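Local coordinates for arginine decarboxylase, A207R protein (Paramecium bursaria Chlorella virus 1, PDB 2NVA) that catalyses the pyridoxal 5'-phosphate-dependent decarboxylation of arginine to agmatine, using a TIM-barrel domain of the eukaryotic ornithine decarboxylase-like type, at residues A[45-50]-A[64-69]; A[210-215]-A[248-253]; A[266-271]-A[339-344]. All blocks are in the same frame, centred on the assembly; numbering follows the deposited sequence.

Contact 1. Residues A[45-50]-A[64-69]. With PL2 ((4-{[(4-{[amino(imino)methyl]amino}butyl)amino]methyl}-5-hydroxy-6-methylpyridin-3-yl)methyl dihydrogen phosphate), chain I.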
loop_
_atom_site.group_PDB
_atom_site.type_symbol
_atom_site.label_atom_id
_atom_site.label_comp_id
_atom_site.label_asym_id
_atom_site.label_seq_id
_atom_site.Cartn_x
_atom_site.Cartn_y
_atom_site.Cartn_z
ATOM N N TYR A 45 -23.714 -0.575 -2.294
ATOM C CA TYR A 45 -22.523 -0.492 -1.448
ATOM C C TYR A 45 -21.237 -0.734 -2.261
ATOM O O TYR A 45 -21.133 -1.717 -2.992
ATOM C CB TYR A 45 -22.606 -1.483 -0.276
ATOM C CG TYR A 45 -21.314 -1.580 0.504
ATOM C CD1 TYR A 45 -20.549 -2.766 0.501
ATOM C CD2 TYR A 45 -20.823 -0.480 1.206
ATOM C CE1 TYR A 45 -19.334 -2.853 1.196
ATOM C CE2 TYR A 45 -19.613 -0.549 1.910
ATOM C CZ TYR A 45 -18.879 -1.731 1.910
ATOM O OH TYR A 45 -17.681 -1.798 2.589
ATOM N N ALA A 46 -20.263 0.163 -2.094
ATOM C CA ALA A 46 -18.977 0.071 -2.783
ATOM C C ALA A 46 -18.088 -0.941 -2.066
ATOM O O ALA A 46 -17.436 -0.632 -1.064
ATOM C CB ALA A 46 -18.296 1.459 -2.867
ATOM N N VAL A 47 -18.099 -2.164 -2.591
ATOM C CA VAL A 47 -17.407 -3.311 -2.010
ATOM C C VAL A 47 -15.910 -3.018 -1.737
ATOM O O VAL A 47 -15.344 -3.501 -0.747
ATOM C CB VAL A 47 -17.559 -4.536 -2.961
ATOM C CG1 VAL A 47 -16.716 -5.738 -2.492
ATOM C CG2 VAL A 47 -19.059 -4.919 -3.087
ATOM N N LYS A 48 -15.305 -2.211 -2.602
ATOM C CA LYS A 48 -13.885 -1.863 -2.499
ATOM C C LYS A 48 -13.511 -1.220 -1.172
ATOM O O LYS A 48 -12.355 -1.290 -0.761
ATOM C CB LYS A 48 -13.482 -0.920 -3.645
ATOM C CG LYS A 48 -14.302 0.364 -3.675
ATOM C CD LYS A 48 -13.860 1.338 -4.767
ATOM C CE LYS A 48 -14.529 1.063 -6.107
ATOM N NZ LYS A 48 -16.069 1.147 -6.100
ATOM N N CYS A 49 -14.476 -0.587 -0.518
ATOM C CA CYS A 49 -14.211 0.119 0.734
ATOM C C CYS A 49 -13.917 -0.846 1.892
ATOM O O CYS A 49 -13.065 -0.568 2.740
ATOM C CB CYS A 49 -15.392 1.025 1.073
ATOM S SG CYS A 49 -15.166 2.057 2.544
ATOM N N ASN A 50 -14.629 -1.979 1.894
ATOM C CA ASN A 50 -14.453 -3.029 2.885
ATOM C C ASN A 50 -15.204 -4.245 2.383
ATOM O O ASN A 50 -16.437 -4.222 2.270
ATOM C CB ASN A 50 -14.999 -2.598 4.254
ATOM C CG ASN A 50 -14.617 -3.558 5.358
ATOM O OD1 ASN A 50 -14.388 -4.737 5.110
ATOM N ND2 ASN A 50 -14.528 -3.050 6.590
ATOM N N VAL A 64 -29.596 -4.241 0.546
ATOM C CA VAL A 64 -28.670 -3.268 -0.039
ATOM C C VAL A 64 -28.065 -3.897 -1.292
ATOM O O VAL A 64 -27.828 -5.108 -1.307
ATOM C CB VAL A 64 -27.546 -2.896 0.967
ATOM C CG1 VAL A 64 -26.525 -1.925 0.350
ATOM C CG2 VAL A 64 -28.144 -2.285 2.256
ATOM N N ASN A 65 -27.847 -3.087 -2.332
ATOM C CA ASN A 65 -27.258 -3.579 -3.575
ATOM C C ASN A 65 -25.757 -3.297 -3.608
ATOM O O ASN A 65 -25.204 -2.895 -2.596
ATOM C CB ASN A 65 -27.996 -2.996 -4.779
ATOM C CG ASN A 65 -29.405 -3.531 -4.907
ATOM O OD1 ASN A 65 -29.769 -4.523 -4.271
ATOM N ND2 ASN A 65 -30.206 -2.884 -5.748
ATOM N N PHE A 66 -25.107 -3.540 -4.745
ATOM C CA PHE A 66 -23.641 -3.524 -4.771
ATOM C C PHE A 66 -23.046 -2.795 -5.952
ATOM O O PHE A 66 -23.590 -2.821 -7.064
ATOM C CB PHE A 66 -23.089 -4.955 -4.669
ATOM C CG PHE A 66 -23.497 -5.643 -3.401
ATOM C CD1 PHE A 66 -22.734 -5.506 -2.251
ATOM C CD2 PHE A 66 -24.690 -6.357 -3.335
ATOM C CE1 PHE A 66 -23.130 -6.101 -1.067
ATOM C CE2 PHE A 66 -25.100 -6.966 -2.139
ATOM C CZ PHE A 66 -24.317 -6.844 -1.019
ATOM N N ASP A 67 -21.950 -2.104 -5.657
ATOM C CA ASP A 67 -21.083 -1.482 -6.651
ATOM C C ASP A 67 -19.788 -2.279 -6.655
ATOM O O ASP A 67 -19.036 -2.259 -5.674
ATOM C CB ASP A 67 -20.843 -0.002 -6.289
ATOM C CG ASP A 67 -19.549 0.553 -6.844
ATOM O OD1 ASP A 67 -19.040 1.544 -6.272
ATOM O OD2 ASP A 67 -18.999 0.002 -7.837
ATOM N N CYS A 68 -19.542 -3.003 -7.746
ATOM C CA CYS A 68 -18.323 -3.795 -7.870
ATOM C C CYS A 68 -17.382 -3.169 -8.881
ATOM O O CYS A 68 -17.823 -2.689 -9.918
ATOM C CB CYS A 68 -18.648 -5.222 -8.300
ATOM S SG CYS A 68 -19.560 -6.182 -7.058
ATOM N N ALA A 69 -16.085 -3.205 -8.589
ATOM C CA ALA A 69 -15.074 -2.521 -9.399
ATOM C C ALA A 69 -14.325 -3.450 -10.344
ATOM O O ALA A 69 -13.611 -2.980 -11.232
ATOM C CB ALA A 69 -14.073 -1.802 -8.481
HETATM N N1 PL2 I . -18.240 4.547 -6.247
HETATM C C2 PL2 I . -17.137 4.655 -7.006
HETATM C C2A PL2 I . -17.223 4.438 -8.530
HETATM C C3 PL2 I . -15.922 4.967 -6.381
HETATM O O3 PL2 I . -14.824 5.087 -7.173
HETATM C C4 PL2 I . -15.836 5.174 -4.990
HETATM C C4A PL2 I . -14.504 5.510 -4.256
HETATM C C5 PL2 I . -17.039 5.047 -4.265
HETATM C C6 PL2 I . -18.214 4.731 -4.921
HETATM P P PL2 I . -16.932 6.559 -0.660
HETATM N N PL2 I . -13.533 6.208 -5.129
HETATM C CA PL2 I . -12.153 5.804 -4.827
HETATM C CG PL2 I . -10.333 5.732 -3.068
HETATM O OP2 PL2 I . -16.188 7.903 -0.195
HETATM O OP3 PL2 I . -16.259 5.348 0.193
HETATM O OP1 PL2 I . -18.409 6.645 -0.459
HETATM O OP4 PL2 I . -16.488 6.396 -2.199
HETATM C C5M PL2 I . -17.061 5.257 -2.737
HETATM C CB PL2 I . -11.803 6.058 -3.346
HETATM C CD PL2 I . -9.968 6.019 -1.593
HETATM N NE PL2 I . -8.566 5.576 -1.419
HETATM C CZ PL2 I . -7.938 5.380 -0.250
HETATM N NH2 PL2 I . -6.651 4.956 -0.258
HETATM N NH1 PL2 I . -8.566 5.603 0.908
HETATM O O HOH W 1 -16.547 -1.715 -5.144
HETATM O O HOH W 2 -16.547 0.594 -8.838
#
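The torsions of Lys48 and Asp67 bring Lys48 NZ to Asp67 OD1. In Lys48, CG sits between the backbone N and the carbonyl carbon (chi1 58°), and the chain then bends at chi3 and chi4. In Asp67, CG is anti to the backbone N (chi1 155°). The two side chains slant across each other and meet in a salt bridge, Lys48 NZ 3.0 Å from Asp67 OD1. The frame is a beta-alpha-beta unit of the TIM barrel: strand 41-46, helix 53-61, strand 65-68. The two parallel strands are neighbours. Tyr45 N donates to Asn65 O, and Asp67 N donates to Tyr45 O in a nearly straight bond of 2.8 Å. Beyond the strand, the chain turns into a short 3-10 segment. Val47 N still reaches Asp67 O at 3.2 Å, and Val47 CG2 touches Phe66 CD1.

The Ala46 and Asp67 side chains share the face toward the cofactor-agmatine adduct. Asp67 OD1 lies 3.1 Å from PL2 N1. Lys48 NZ comes nearest to PL2 at C2, 3.8 Å away. PL2 C4A, where a Schiff-base lysine would attach, is bonded to the agmatine nitrogen, so Lys48 is not covalently joined to the cofactor here. Two waters also grip NZ. One takes hydrogen bonds from Lys48 N and NZ and gives one to Asp67 O. The other accepts from NZ and donates to Asp67 OD2 at 2.7 Å.

Contact 2. Residues A[210-215]-A[248-253]; sequences ILDIGG and TIVAEP. With PL2 ((4-{[(4-{[amino(imino)methyl]amino}butyl)amino]methyl}-5-hydroxy-6-methylpyridin-3-yl)methyl dihydrogen phosphate), chain I.
Asp212 and Glu252 bring two carboxylates together where neighbouring parallel strands, 210-212 and 248-251, of the TIM barrel run out toward the cofactor. The strand axes are 4.7 Å apart. Backbone bonds alternate between the strands: Leu211 N to Thr248 O, Val250 N to Leu211 O, and Ile213 N to Val250 O. Past the strands, Glu252 N donates to Gly214 O, coming from above the plane of that carbonyl.

The packing is tight in the middle. Leu211 and Ile249 lie side by side, Leu211 CD2 against Ile249 CD1 at 3.7 Å, on the face that helix 229-241 covers. On the Asp212 face, Val250 CG2 presses on Asp212 CB at 3.6 Å. Just past the end of strand 210-212, Ile213 CG1 touches Ala251 CB, also at 3.6 Å. The other end of the strand pair is looser. Thr248 is open to solvent there, and Thr248 CB is 4.2 Å from Ile210 CG1.

At the cofactor end, Asp212 CG is anti to the backbone N (chi1 177°), which carries its carboxylate across to Glu252. The side chains cross at about a right angle, with carboxylate planes 79° apart. Asp212 OD1 accepts from Gly214 N in an Asx turn, which helps fix the carboxylate. Asp212 OD2 and Glu252 OE2 are 2.5 Å apart. The other oxygen, Glu252 OE1, lies 2.8 Å from PL2 N1. Asp212 is therefore a second-shell residue behind Glu252. Two acid oxygens so close suggest that one of the groups probably holds a proton. A glutamate beside the pyridine nitrogen is consistent with this family's chemistry, in which such a residue probably keeps that nitrogen protonated and the ring a good electron sink.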
loop_
_atom_site.group_PDB
_atom_site.type_symbol
_atom_site.label_atom_id
_atom_site.label_comp_id
_atom_site.label_asym_id
_atom_site.label_seq_id
_atom_site.Cartn_x
_atom_site.Cartn_y
_atom_site.Cartn_z
ATOM N N ILE A 210 -32.127 6.394 -14.792
ATOM C CA ILE A 210 -31.354 6.260 -13.549
ATOM C C ILE A 210 -30.473 7.475 -13.292
ATOM O O ILE A 210 -29.752 7.914 -14.189
ATOM C CB ILE A 210 -30.475 4.973 -13.541
ATOM C CG1 ILE A 210 -31.362 3.711 -13.493
ATOM C CG2 ILE A 210 -29.474 4.990 -12.359
ATOM C CD1 ILE A 210 -30.589 2.401 -13.320
ATOM N N LEU A 211 -30.557 8.024 -12.079
ATOM C CA LEU A 211 -29.567 8.973 -11.608
ATOM C C LEU A 211 -28.733 8.239 -10.572
ATOM O O LEU A 211 -29.279 7.619 -9.664
ATOM C CB LEU A 211 -30.223 10.203 -10.979
ATOM C CG LEU A 211 -29.290 11.138 -10.192
ATOM C CD1 LEU A 211 -28.308 11.851 -11.141
ATOM C CD2 LEU A 211 -30.068 12.158 -9.354
ATOM N N ASP A 212 -27.414 8.293 -10.719
ATOM C CA ASP A 212 -26.521 7.632 -9.785
ATOM C C ASP A 212 -25.662 8.731 -9.152
ATOM O O ASP A 212 -24.833 9.330 -9.833
ATOM C CB ASP A 212 -25.664 6.613 -10.547
ATOM C CG ASP A 212 -24.637 5.898 -9.677
ATOM O OD1 ASP A 212 -24.392 6.276 -8.499
ATOM O OD2 ASP A 212 -24.033 4.930 -10.210
ATOM N N ILE A 213 -25.866 9.001 -7.862
ATOM C CA ILE A 213 -25.171 10.128 -7.230
ATOM C C ILE A 213 -23.802 9.742 -6.639
ATOM O O ILE A 213 -23.183 10.546 -5.936
ATOM C CB ILE A 213 -26.038 10.827 -6.144
ATOM C CG1 ILE A 213 -26.377 9.840 -5.030
ATOM C CG2 ILE A 213 -27.301 11.464 -6.776
ATOM C CD1 ILE A 213 -26.857 10.511 -3.713
ATOM N N GLY A 214 -23.340 8.525 -6.928
ATOM C CA GLY A 214 -21.982 8.102 -6.535
ATOM C C GLY A 214 -21.796 7.983 -5.028
ATOM O O GLY A 214 -22.762 7.724 -4.312
ATOM N N GLY A 215 -20.561 8.178 -4.558
ATOM C CA GLY A 215 -20.238 8.033 -3.130
ATOM C C GLY A 215 -19.763 9.317 -2.461
ATOM O O GLY A 215 -20.143 10.421 -2.865
ATOM N N THR A 248 -35.295 6.401 -11.319
ATOM C CA THR A 248 -34.758 5.638 -10.190
ATOM C C THR A 248 -33.472 6.320 -9.745
ATOM O O THR A 248 -32.648 6.668 -10.582
ATOM C CB THR A 248 -34.436 4.190 -10.614
ATOM O OG1 THR A 248 -35.652 3.497 -10.871
ATOM C CG2 THR A 248 -33.659 3.437 -9.526
ATOM N N ILE A 249 -33.297 6.514 -8.442
ATOM C CA ILE A 249 -32.077 7.146 -7.950
ATOM C C ILE A 249 -31.291 6.101 -7.183
ATOM O O ILE A 249 -31.842 5.390 -6.348
ATOM C CB ILE A 249 -32.352 8.359 -7.033
ATOM C CG1 ILE A 249 -33.553 9.203 -7.537
ATOM C CG2 ILE A 249 -31.033 9.172 -6.760
ATOM C CD1 ILE A 249 -33.205 10.247 -8.609
ATOM N N VAL A 250 -30.005 5.993 -7.483
ATOM C CA VAL A 250 -29.129 5.087 -6.744
ATOM C C VAL A 250 -27.894 5.862 -6.275
ATOM O O VAL A 250 -27.653 6.985 -6.723
ATOM C CB VAL A 250 -28.676 3.858 -7.601
ATOM C CG1 VAL A 250 -29.878 3.010 -8.042
ATOM C CG2 VAL A 250 -27.850 4.295 -8.800
ATOM N N ALA A 251 -27.135 5.259 -5.364
ATOM C CA ALA A 251 -25.886 5.836 -4.884
ATOM C C ALA A 251 -24.851 4.722 -4.747
ATOM O O ALA A 251 -25.208 3.541 -4.766
ATOM C CB ALA A 251 -26.090 6.526 -3.549
ATOM N N GLU A 252 -23.585 5.109 -4.596
ATOM C CA GLU A 252 -22.506 4.142 -4.463
ATOM C C GLU A 252 -21.721 4.410 -3.173
ATOM O O GLU A 252 -20.508 4.638 -3.221
ATOM C CB GLU A 252 -21.581 4.217 -5.680
ATOM C CG GLU A 252 -22.273 4.019 -7.030
ATOM C CD GLU A 252 -21.424 4.483 -8.217
ATOM O OE1 GLU A 252 -20.355 5.113 -8.000
ATOM O OE2 GLU A 252 -21.826 4.225 -9.374
ATOM N N PRO A 253 -22.410 4.384 -2.016
ATOM C CA PRO A 253 -21.675 4.716 -0.796
ATOM C C PRO A 253 -20.728 3.595 -0.380
ATOM O O PRO A 253 -21.096 2.424 -0.447
ATOM C CB PRO A 253 -22.785 4.878 0.255
ATOM C CG PRO A 253 -23.886 3.992 -0.230
ATOM C CD PRO A 253 -23.826 4.056 -1.744
HETATM N N1 PL2 I . -18.240 4.547 -6.247
HETATM C C2 PL2 I . -17.137 4.655 -7.006
HETATM C C2A PL2 I . -17.223 4.438 -8.530
HETATM C C3 PL2 I . -15.922 4.967 -6.381
HETATM O O3 PL2 I . -14.824 5.087 -7.173
HETATM C C4 PL2 I . -15.836 5.174 -4.990
HETATM C C4A PL2 I . -14.504 5.510 -4.256
HETATM C C5 PL2 I . -17.039 5.047 -4.265
HETATM C C6 PL2 I . -18.214 4.731 -4.921
HETATM P P PL2 I . -16.932 6.559 -0.660
HETATM N N PL2 I . -13.533 6.208 -5.129
HETATM C CA PL2 I . -12.153 5.804 -4.827
HETATM C CG PL2 I . -10.333 5.732 -3.068
HETATM O OP2 PL2 I . -16.188 7.903 -0.195
HETATM O OP3 PL2 I . -16.259 5.348 0.193
HETATM O OP1 PL2 I . -18.409 6.645 -0.459
HETATM O OP4 PL2 I . -16.488 6.396 -2.199
HETATM C C5M PL2 I . -17.061 5.257 -2.737
HETATM C CB PL2 I . -11.803 6.058 -3.346
HETATM C CD PL2 I . -9.968 6.019 -1.593
HETATM N NE PL2 I . -8.566 5.576 -1.419
HETATM C CZ PL2 I . -7.938 5.380 -0.250
HETATM N NH2 PL2 I . -6.651 4.956 -0.258
HETATM N NH1 PL2 I . -8.566 5.603 0.908
#

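Contact 3. Residues A[266-271]-A[339-344]; sequences TQVIGK and LHIGDW
Val268 spends both backbone polar atoms on the 339-344 segment. Val268 N donates to Asp343 O at 2.9 Å, and Val268 O accepts from Gly342 N at 2.8 Å in a nearly straight bond. Beside it, Gln267 NE2 donates to Gly342 O at 3.2 Å, from above the carbonyl plane. Gln267 CG is anti to the backbone N (chi1 -166°), and the extended chain runs across the Trp344 indole. Gln267 CB stands over the centre of the six-membered ring, 3.6 Å from the centroid of the Trp344 ring and 5° off the ring normal, a CH-pi contact. Gln267 NE2 also comes close to Trp344 NE1, but both are donors and do not bond.

The segment 339-344 makes a type II beta turn from His340 to Asp343, leading into strand 344-347, which pairs antiparallel with strand 262-274 in the mixed sheet outside the barrel. Asp343 N closes the turn on His340 O. Gly342 takes the third place of the turn with a positive phi of 104°. Asp343 OD2 takes His340 N at 2.7 Å and also forms a salt bridge with Arg306. Val268 CB and CG1 pack against His340 O and Ile341 CA. Ile341 CD1 rests near Gly270 CA, where Ile269 and Gly270 form a classic beta bulge opposite Phe281.

Lys271 stretches out fully. Lys271 NZ donates to Leu339 O at 2.8 Å and has Glu338 as salt-bridge partner. Lys271 O accepts from Ser114 OG of the second subunit, and Ile269 O from Lys120 NZ of that subunit.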
loop_
_atom_site.group_PDB
_atom_site.type_symbol
_atom_site.label_atom_id
_atom_site.label_comp_id
_atom_site.label_asym_id
_atom_site.label_seq_id
_atom_site.Cartn_x
_atom_site.Cartn_y
_atom_site.Cartn_z
ATOM N N THR A 266 -4.548 -2.612 18.589
ATOM C CA THR A 266 -3.135 -2.835 18.324
ATOM C C THR A 266 -2.333 -2.656 19.615
ATOM O O THR A 266 -2.734 -1.900 20.512
ATOM C CB THR A 266 -2.603 -1.928 17.176
ATOM O OG1 THR A 266 -1.221 -2.198 16.926
ATOM C CG2 THR A 266 -2.769 -0.438 17.483
ATOM N N GLN A 267 -1.199 -3.350 19.686
ATOM C CA GLN A 267 -0.415 -3.399 20.918
ATOM C C GLN A 267 0.894 -2.619 20.788
ATOM O O GLN A 267 1.515 -2.619 19.724
ATOM C CB GLN A 267 -0.099 -4.865 21.272
ATOM C CG GLN A 267 0.423 -5.066 22.687
ATOM C CD GLN A 267 0.858 -6.504 22.948
ATOM O OE1 GLN A 267 1.544 -7.107 22.135
ATOM N NE2 GLN A 267 0.462 -7.050 24.094
ATOM N N VAL A 268 1.298 -1.967 21.882
ATOM C CA VAL A 268 2.616 -1.358 21.988
ATOM C C VAL A 268 3.656 -2.476 22.101
ATOM O O VAL A 268 3.640 -3.255 23.055
ATOM C CB VAL A 268 2.739 -0.442 23.228
ATOM C CG1 VAL A 268 4.138 0.175 23.303
ATOM C CG2 VAL A 268 1.653 0.642 23.203
ATOM N N ILE A 269 4.526 -2.555 21.104
ATOM C CA ILE A 269 5.545 -3.593 21.060
ATOM C C ILE A 269 6.959 -3.080 21.286
ATOM O O ILE A 269 7.857 -3.873 21.555
ATOM C CB ILE A 269 5.443 -4.475 19.766
ATOM C CG1 ILE A 269 5.724 -3.676 18.492
ATOM C CG2 ILE A 269 4.082 -5.176 19.692
ATOM C CD1 ILE A 269 7.216 -3.602 18.140
ATOM N N GLY A 270 7.150 -1.764 21.167
ATOM C CA GLY A 270 8.452 -1.140 21.391
ATOM C C GLY A 270 8.271 0.283 21.898
ATOM O O GLY A 270 7.215 0.895 21.709
ATOM N N LYS A 271 9.302 0.813 22.537
ATOM C CA LYS A 271 9.186 2.110 23.198
ATOM C C LYS A 271 10.557 2.757 23.286
ATOM O O LYS A 271 11.557 2.068 23.458
ATOM C CB LYS A 271 8.602 1.913 24.608
ATOM C CG LYS A 271 8.337 3.197 25.403
ATOM C CD LYS A 271 7.753 2.868 26.797
ATOM C CE LYS A 271 7.617 4.147 27.645
ATOM N NZ LYS A 271 6.982 3.864 28.976
ATOM N N LEU A 339 2.374 5.188 27.887
ATOM C CA LEU A 339 2.060 3.800 27.542
ATOM C C LEU A 339 3.268 2.906 27.853
ATOM O O LEU A 339 4.388 3.405 28.011
ATOM C CB LEU A 339 1.709 3.691 26.056
ATOM C CG LEU A 339 0.613 4.598 25.499
ATOM C CD1 LEU A 339 0.548 4.488 23.977
ATOM C CD2 LEU A 339 -0.716 4.236 26.106
ATOM N N HIS A 340 3.032 1.599 27.923
ATOM C CA HIS A 340 4.077 0.626 28.215
ATOM C C HIS A 340 4.022 -0.529 27.235
ATOM O O HIS A 340 2.949 -0.853 26.716
ATOM C CB HIS A 340 3.926 0.126 29.650
ATOM C CG HIS A 340 4.042 1.225 30.654
ATOM N ND1 HIS A 340 2.947 1.817 31.237
ATOM C CD2 HIS A 340 5.120 1.911 31.092
ATOM C CE1 HIS A 340 3.350 2.786 32.038
ATOM N NE2 HIS A 340 4.665 2.857 31.973
ATOM N N ILE A 341 5.180 -1.141 26.966
ATOM C CA ILE A 341 5.198 -2.313 26.099
ATOM C C ILE A 341 4.196 -3.341 26.635
ATOM O O ILE A 341 4.230 -3.675 27.815
ATOM C CB ILE A 341 6.621 -2.901 25.944
ATOM C CG1 ILE A 341 7.508 -1.893 25.194
ATOM C CG2 ILE A 341 6.579 -4.241 25.231
ATOM C CD1 ILE A 341 8.999 -2.266 25.136
ATOM N N GLY A 342 3.298 -3.810 25.765
ATOM C CA GLY A 342 2.220 -4.720 26.187
ATOM C C GLY A 342 0.837 -4.088 26.319
ATOM O O GLY A 342 -0.164 -4.806 26.288
ATOM N N ASP A 343 0.774 -2.759 26.456
ATOM C CA ASP A 343 -0.509 -2.029 26.461
ATOM C C ASP A 343 -1.222 -2.220 25.134
ATOM O O ASP A 343 -0.589 -2.192 24.073
ATOM C CB ASP A 343 -0.298 -0.520 26.635
ATOM C CG ASP A 343 -0.279 -0.082 28.096
ATOM O OD1 ASP A 343 -1.072 -0.640 28.891
ATOM O OD2 ASP A 343 0.485 0.844 28.438
ATOM N N TRP A 344 -2.538 -2.386 25.191
ATOM C CA TRP A 344 -3.334 -2.398 23.975
ATOM C C TRP A 344 -4.079 -1.086 23.866
ATOM O O TRP A 344 -4.498 -0.492 24.882
ATOM C CB TRP A 344 -4.342 -3.560 24.005
ATOM C CG TRP A 344 -3.733 -4.920 23.775
ATOM C CD1 TRP A 344 -3.208 -5.769 24.719
ATOM C CD2 TRP A 344 -3.621 -5.595 22.525
ATOM N NE1 TRP A 344 -2.765 -6.931 24.124
ATOM C CE2 TRP A 344 -2.999 -6.843 22.772
ATOM C CE3 TRP A 344 -3.973 -5.260 21.207
ATOM C CZ2 TRP A 344 -2.733 -7.762 21.743
ATOM C CZ3 TRP A 344 -3.707 -6.175 20.193
ATOM C CH2 TRP A 344 -3.090 -7.405 20.465
#

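In the fold
The contacts come in series along the chain: contact 1, contact 2, contact 3. Contacts 1 and 2 lie in the parallel sheet of the TIM barrel, with centres about 12 Å apart. Strands 41-46 and 248-251 are neighbours in it, and Ala46 N probably hydrogen-bonds to Pro253 O. Both contacts reach PL2, so they line one cofactor site from adjoining strands. Contact 3 belongs to the mixed sheet outside the barrel. Its centre is about 35 Å from that of contact 1 and about 44 Å from that of contact 2. Contacts 1 and 3 both touch the second subunit. Separately, Asp325 of the second subunit hydrogen-bonds to PL2, which places the active site at the dimer interface.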